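One contact in two related proteins. Structure 1 is ofchtiv-allosamidin from Ostrinia furnacalis, which probably hydrolyses the beta-1,4 linkages of chitin as a family 18 insect chitinase, and is held here with the chitinase inhibitor allosamidin: PDB 6JMB (chain A, 1.39 Å), residues Asp119-Asp124 and Leu159-Ala164. Structure 2 is insect group II chitinase from Ostrinia furnacalis: PDB 5Y2B (chain B, 2.20 Å), residues Asp121-Asp126 and Leu164-Ala169. Structure 2 is superposed on structure 1 by the backbone atoms of these residues (RMSD 0.18 Å); each is numbered along its deposited sequence.

Structure 1 (6JMB); sequences DGLDVD and LLLTVA. With AMI (allosamizoline), chain C.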
loop_
_atom_site.group_PDB
_atom_site.type_symbol
_atom_site.label_atom_id
_atom_site.label_comp_id
_atom_site.label_asym_id
_atom_site.label_seq_id
_atom_site.Cartn_x
_atom_site.Cartn_y
_atom_site.Cartn_z
ATOM N N ASP A 119 4.203 -7.746 16.677
ATOM C CA ASP A 119 5.622 -8.045 16.534
ATOM C C ASP A 119 6.444 -6.846 16.095
ATOM O O ASP A 119 7.660 -6.977 15.912
ATOM C CB ASP A 119 5.817 -9.197 15.550
ATOM C CG ASP A 119 5.110 -10.440 15.994
ATOM O OD1 ASP A 119 5.531 -11.024 17.016
ATOM O OD2 ASP A 119 4.109 -10.817 15.350
ATOM N N GLY A 120 5.823 -5.690 15.925
ATOM C CA GLY A 120 6.555 -4.509 15.526
ATOM C C GLY A 120 5.623 -3.434 15.005
ATOM O O GLY A 120 4.399 -3.557 15.062
ATOM N N LEU A 121 6.248 -2.377 14.493
ATOM C CA LEU A 121 5.574 -1.158 14.079
ATOM C C LEU A 121 5.932 -0.844 12.636
ATOM O O LEU A 121 7.103 -0.921 12.246
ATOM C CB LEU A 121 6.030 0.020 14.954
ATOM C CG LEU A 121 5.453 1.396 14.610
ATOM C CD1 LEU A 121 3.967 1.452 14.933
ATOM C CD2 LEU A 121 6.205 2.501 15.340
ATOM N N ASP A 122 4.924 -0.480 11.851
ATOM C CA ASP A 122 5.110 0.064 10.515
ATOM C C ASP A 122 4.741 1.538 10.566
ATOM O O ASP A 122 3.665 1.892 11.060
ATOM C CB ASP A 122 4.200 -0.669 9.524
ATOM C CG ASP A 122 4.357 -0.168 8.108
ATOM O OD1 ASP A 122 5.505 -0.095 7.614
ATOM O OD2 ASP A 122 3.328 0.155 7.477
ATOM N N VAL A 123 5.630 2.399 10.083
ATOM C CA VAL A 123 5.396 3.841 10.099
ATOM C C VAL A 123 4.992 4.285 8.700
ATOM O O VAL A 123 5.759 4.119 7.739
ATOM C CB VAL A 123 6.625 4.612 10.599
ATOM C CG1 VAL A 123 6.305 6.098 10.686
ATOM C CG2 VAL A 123 7.062 4.083 11.960
ATOM N N ASP A 124 3.781 4.835 8.586
ATOM C CA ASP A 124 3.214 5.314 7.329
ATOM C C ASP A 124 2.821 6.784 7.467
ATOM O O ASP A 124 1.646 7.144 7.349
ATOM C CB ASP A 124 2.008 4.439 6.956
ATOM C CG ASP A 124 1.342 4.857 5.660
ATOM O OD1 ASP A 124 2.006 5.462 4.796
ATOM O OD2 ASP A 124 0.141 4.566 5.502
ATOM N N LEU A 159 11.745 -6.416 18.400
ATOM C CA LEU A 159 10.603 -6.001 17.598
ATOM C C LEU A 159 11.041 -5.493 16.228
ATOM O O LEU A 159 12.151 -4.983 16.055
ATOM C CB LEU A 159 9.836 -4.898 18.328
ATOM C CG LEU A 159 9.129 -5.371 19.600
ATOM C CD1 LEU A 159 8.660 -4.175 20.400
ATOM C CD2 LEU A 159 7.958 -6.288 19.264
ATOM N N LEU A 160 10.145 -5.639 15.255
ATOM C CA LEU A 160 10.387 -5.160 13.902
ATOM C C LEU A 160 10.022 -3.685 13.785
ATOM O O LEU A 160 9.137 -3.183 14.483
ATOM C CB LEU A 160 9.537 -5.951 12.906
ATOM C CG LEU A 160 9.856 -7.440 12.781
ATOM C CD1 LEU A 160 8.798 -8.142 11.945
ATOM C CD2 LEU A 160 11.231 -7.629 12.169
ATOM N N LEU A 161 10.721 -2.993 12.888
ATOM C CA LEU A 161 10.417 -1.610 12.535
ATOM C C LEU A 161 10.459 -1.502 11.021
ATOM O O LEU A 161 11.501 -1.763 10.409
ATOM C CB LEU A 161 11.435 -0.640 13.151
ATOM C CG LEU A 161 11.229 0.830 12.769
ATOM C CD1 LEU A 161 9.900 1.356 13.297
ATOM C CD2 LEU A 161 12.389 1.681 13.277
ATOM N N THR A 162 9.338 -1.125 10.416
ATOM C CA THR A 162 9.254 -0.975 8.967
ATOM C C THR A 162 8.644 0.376 8.637
ATOM O O THR A 162 8.110 1.067 9.508
ATOM C CB THR A 162 8.414 -2.097 8.341
ATOM O OG1 THR A 162 7.050 -1.973 8.769
ATOM C CG2 THR A 162 8.947 -3.458 8.757
ATOM N N VAL A 163 8.750 0.768 7.365
ATOM C CA VAL A 163 8.105 1.977 6.875
ATOM C C VAL A 163 7.391 1.678 5.568
ATOM O O VAL A 163 7.704 0.717 4.862
ATOM C CB VAL A 163 9.094 3.149 6.675
ATOM C CG1 VAL A 163 9.676 3.606 8.013
ATOM C CG2 VAL A 163 10.193 2.759 5.679
ATOM N N ALA A 164 6.412 2.522 5.264
ATOM C CA ALA A 164 5.805 2.613 3.945
ATOM C C ALA A 164 6.126 3.998 3.415
ATOM O O ALA A 164 5.979 4.985 4.142
ATOM C CB ALA A 164 4.289 2.445 4.029
HETATM C C1 AMI C . -1.827 3.641 0.951
HETATM C C2 AMI C . -1.884 4.377 2.349
HETATM C C3 AMI C . -3.262 4.238 2.767
HETATM C C4 AMI C . -4.090 4.225 1.417
HETATM C C5 AMI C . -3.305 3.287 0.628
HETATM C C6 AMI C . -3.609 3.365 -0.913
HETATM C C7 AMI C . -0.591 2.585 2.461
HETATM C C8 AMI C . 0.893 1.795 4.373
HETATM C C9 AMI C . 0.763 0.433 2.206
HETATM N N2 AMI C . -1.038 3.742 3.118
HETATM N N7 AMI C . 0.355 1.610 3.018
HETATM O O3 AMI C . -3.628 5.291 3.657
HETATM O O4 AMI C . -5.406 3.700 1.524
HETATM O O6 AMI C . -3.446 4.703 -1.336
HETATM O O7 AMI C . -1.095 2.421 1.206
#
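Asp122 and Thr162 meet on the inner face of two parallel strands of the family 18 TIM barrel, 120-124 and 160-164, which helix 138-154 connects. The tight part is here: Thr162 OG1 donates to Asp122 OD1 over 2.7 Å, arriving on the anti side, 27° out of the carboxylate plane. A chi1 of 66° places the hydroxyl between backbone N and carbonyl carbon. Tyr9 OH bonds OD2, so both oxygens are tied down. Asp119, Asp122, Asp124 and Glu126 spell the family's DxxDxDxE signature, its glutamate probably the acid catalyst. On the outer face, under helix 138-154, packing is apolar: Val123 CB lies 4.1 Å from Val163 CG1, and Val123 CG2 4.2 Å from Leu161 CD1. At the pocket end, Asp124 OD2 stands 2.8 Å from N2 of the allosamizoline unit, whose C8 is 3.5 Å from Ala164 CB. The solvent side is the other end: Asp119 and Leu160 are partly exposed, though Leu160 N bonds Asp119 O at 2.9 Å and Lys70 and Thr78 N hold the Asp119 carboxylate.

Structure 2 (5Y2B); sequences DGLDLD and LLLSAA. With NAG (2-acetamido-2-deoxy-beta-D-glucopyranose), chain D.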
loop_
_atom_site.group_PDB
_atom_site.type_symbol
_atom_site.label_atom_id
_atom_site.label_comp_id
_atom_site.label_asym_id
_atom_site.label_seq_id
_atom_site.Cartn_x
_atom_site.Cartn_y
_atom_site.Cartn_z
ATOM N N ASP B 121 4.260 -7.788 16.730
ATOM C CA ASP B 121 5.673 -8.083 16.468
ATOM C C ASP B 121 6.489 -6.871 16.047
ATOM O O ASP B 121 7.717 -6.975 15.968
ATOM C CB ASP B 121 5.821 -9.131 15.366
ATOM C CG ASP B 121 5.284 -10.497 15.789
ATOM O OD1 ASP B 121 5.678 -10.951 16.892
ATOM O OD2 ASP B 121 4.465 -11.099 15.037
ATOM N N GLY B 122 5.853 -5.740 15.785
ATOM C CA GLY B 122 6.589 -4.588 15.332
ATOM C C GLY B 122 5.663 -3.439 15.013
ATOM O O GLY B 122 4.437 -3.529 15.150
ATOM N N LEU B 123 6.298 -2.343 14.604
ATOM C CA LEU B 123 5.663 -1.109 14.190
ATOM C C LEU B 123 5.971 -0.827 12.729
ATOM O O LEU B 123 7.100 -1.029 12.274
ATOM C CB LEU B 123 6.175 0.052 15.031
ATOM C CG LEU B 123 5.522 1.416 14.781
ATOM C CD1 LEU B 123 4.024 1.422 15.205
ATOM C CD2 LEU B 123 6.298 2.392 15.563
ATOM N N ASP B 124 4.978 -0.305 12.016
ATOM C CA ASP B 124 5.140 0.162 10.645
ATOM C C ASP B 124 4.776 1.647 10.608
ATOM O O ASP B 124 3.667 2.035 11.006
ATOM C CB ASP B 124 4.278 -0.686 9.676
ATOM C CG ASP B 124 4.530 -0.349 8.191
ATOM O OD1 ASP B 124 5.685 -0.418 7.722
ATOM O OD2 ASP B 124 3.563 -0.024 7.455
ATOM N N LEU B 125 5.732 2.469 10.191
ATOM C CA LEU B 125 5.576 3.909 10.059
ATOM C C LEU B 125 4.957 4.253 8.709
ATOM O O LEU B 125 5.565 3.986 7.668
ATOM C CB LEU B 125 6.942 4.579 10.152
ATOM C CG LEU B 125 7.665 4.383 11.474
ATOM C CD1 LEU B 125 8.956 5.164 11.445
ATOM C CD2 LEU B 125 6.784 4.894 12.582
ATOM N N ASP B 126 3.790 4.885 8.711
ATOM C CA ASP B 126 3.164 5.229 7.435
ATOM C C ASP B 126 2.778 6.700 7.410
ATOM O O ASP B 126 1.638 7.079 7.114
ATOM C CB ASP B 126 1.974 4.322 7.135
ATOM C CG ASP B 126 1.512 4.454 5.660
ATOM O OD1 ASP B 126 2.123 5.262 4.914
ATOM O OD2 ASP B 126 0.556 3.764 5.225
ATOM N N LEU B 164 11.718 -6.739 18.302
ATOM C CA LEU B 164 10.549 -6.247 17.588
ATOM C C LEU B 164 10.956 -5.545 16.294
ATOM O O LEU B 164 12.064 -5.013 16.165
ATOM C CB LEU B 164 9.730 -5.310 18.480
ATOM C CG LEU B 164 9.170 -5.912 19.788
ATOM C CD1 LEU B 164 8.793 -4.829 20.788
ATOM C CD2 LEU B 164 7.991 -6.826 19.564
ATOM N N LEU B 165 10.042 -5.548 15.334
ATOM C CA LEU B 165 10.303 -5.071 13.987
ATOM C C LEU B 165 9.953 -3.595 13.826
ATOM O O LEU B 165 9.079 -3.052 14.511
ATOM C CB LEU B 165 9.503 -5.904 12.994
ATOM C CG LEU B 165 9.802 -7.396 13.091
ATOM C CD1 LEU B 165 8.808 -8.155 12.250
ATOM C CD2 LEU B 165 11.217 -7.716 12.594
ATOM N N LEU B 166 10.659 -2.951 12.908
ATOM C CA LEU B 166 10.409 -1.574 12.518
ATOM C C LEU B 166 10.464 -1.521 11.005
ATOM O O LEU B 166 11.467 -1.928 10.403
ATOM C CB LEU B 166 11.446 -0.608 13.123
ATOM C CG LEU B 166 11.108 0.868 12.884
ATOM C CD1 LEU B 166 9.765 1.121 13.557
ATOM C CD2 LEU B 166 12.256 1.851 13.427
ATOM N N SER B 167 9.395 -1.042 10.385
ATOM C CA SER B 167 9.371 -0.896 8.936
ATOM C C SER B 167 8.673 0.412 8.615
ATOM O O SER B 167 8.138 1.069 9.506
ATOM C CB SER B 167 8.673 -2.076 8.261
ATOM O OG SER B 167 7.349 -2.206 8.754
ATOM N N ALA B 168 8.687 0.800 7.338
ATOM C CA ALA B 168 7.947 1.978 6.910
ATOM C C ALA B 168 7.429 1.797 5.493
ATOM O O ALA B 168 8.083 1.159 4.669
ATOM C CB ALA B 168 8.816 3.240 6.982
ATOM N N ALA B 169 6.237 2.357 5.226
ATOM C CA ALA B 169 5.709 2.490 3.873
ATOM C C ALA B 169 6.108 3.868 3.360
ATOM O O ALA B 169 5.898 4.870 4.044
ATOM C CB ALA B 169 4.189 2.319 3.863
HETATM C C1 NAG D . -1.213 4.530 0.749
HETATM C C2 NAG D . -1.482 4.417 2.288
HETATM C C3 NAG D . -2.978 4.269 2.596
HETATM C C4 NAG D . -3.800 4.469 1.325
HETATM C C5 NAG D . -3.354 3.499 0.232
HETATM C C6 NAG D . -3.981 3.820 -1.102
HETATM C C7 NAG D . -0.306 2.227 2.381
HETATM C C8 NAG D . 0.588 1.328 3.253
HETATM N N2 NAG D . -0.685 3.392 2.943
HETATM O O3 NAG D . -3.304 5.242 3.587
HETATM O O4 NAG D . -5.159 4.085 1.506
HETATM O O5 NAG D . -1.941 3.510 0.039
HETATM O O6 NAG D . -3.552 2.887 -2.071
HETATM O O7 NAG D . -0.667 1.878 1.235
HETATM O O HOH W 1 7.003 -3.681 11.302
#
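Ser167 reaches across to Asp124 in the tight part of the contact, its OG donating to Asp124 OD1 over 2.7 Å. The donor comes to the anti side, 28° out of the carboxylate plane. A chi1 of 58° places OG between backbone N and carbonyl carbon. Tyr12 OH bonds OD2, so both oxygens are tied down. A modelled water also donates to Ser167 OG at 3.0 Å and, weakly, to Leu123 O. Asp121, Asp124, Asp126 and Glu128 spell the DxxDxDxE signature, its glutamate probably the acid catalyst. On the outer face, under helix 143-159, packing is apolar: Leu125 CB lies 3.9 Å from Ala168 CB, and Leu125 CG 4.4 Å from Leu166 CD1. At the pocket end, Asp126 OD2 accepts a 2.6 Å hydrogen bond from N2 of the N-acetylglucosamine unit, whose C8 is 3.8 Å from Ala169 CB. The solvent side is the other end: Asp121 and Leu165 are partly exposed, though Leu165 N bonds Asp121 O at 2.8 Å and Val79 N holds the Asp121 carboxylate.

Structure 1 against structure 2
The sharpest difference is on the outer face, where Val163(A) stands against Ala168(B): the CB atoms coincide, but CG1 and CG2 of Val163(A) have no counterpart. The facing position differs in the other sense, Val123(A) against Leu125(B). CG2 of Val123(A) and CG of Leu125(B) fall 0.8 Å apart after superposition; CG1 of Val123(A) is without a match, as is CD1 of Leu125(B). Apolar bulk is thus divided differently between the strands, while the pair touches in both structures: Val163(A) CB is 3.6 Å from Val123(A) O, and Ala168(B) CB 3.4 Å from Leu125(B) O. Leu161(A) and Leu166(B) keep their place, and each meets the exchanged side chain.

On the inner face, Thr162(A) matches Ser167(B). The apolar surface that methyl CG2 gives Thr162(A) is missing in Ser167(B), whereas OG1 of Thr162(A) and OG of Ser167(B) lie 0.4 Å apart after superposition. The link to the aspartate is therefore kept, at 2.7 Å both from Thr162(A) OG1 to Asp122(A) OD1 and from Ser167(B) OG to Asp124(B) OD1, and the side chains of Asp122(A) and Asp124(B) keep the same place within the error. Beyond the strand ends, an allosamizoline unit touches Asp124(A) and Ala164(A), where an N-acetylglucosamine unit touches Asp126(B) and Ala169(B).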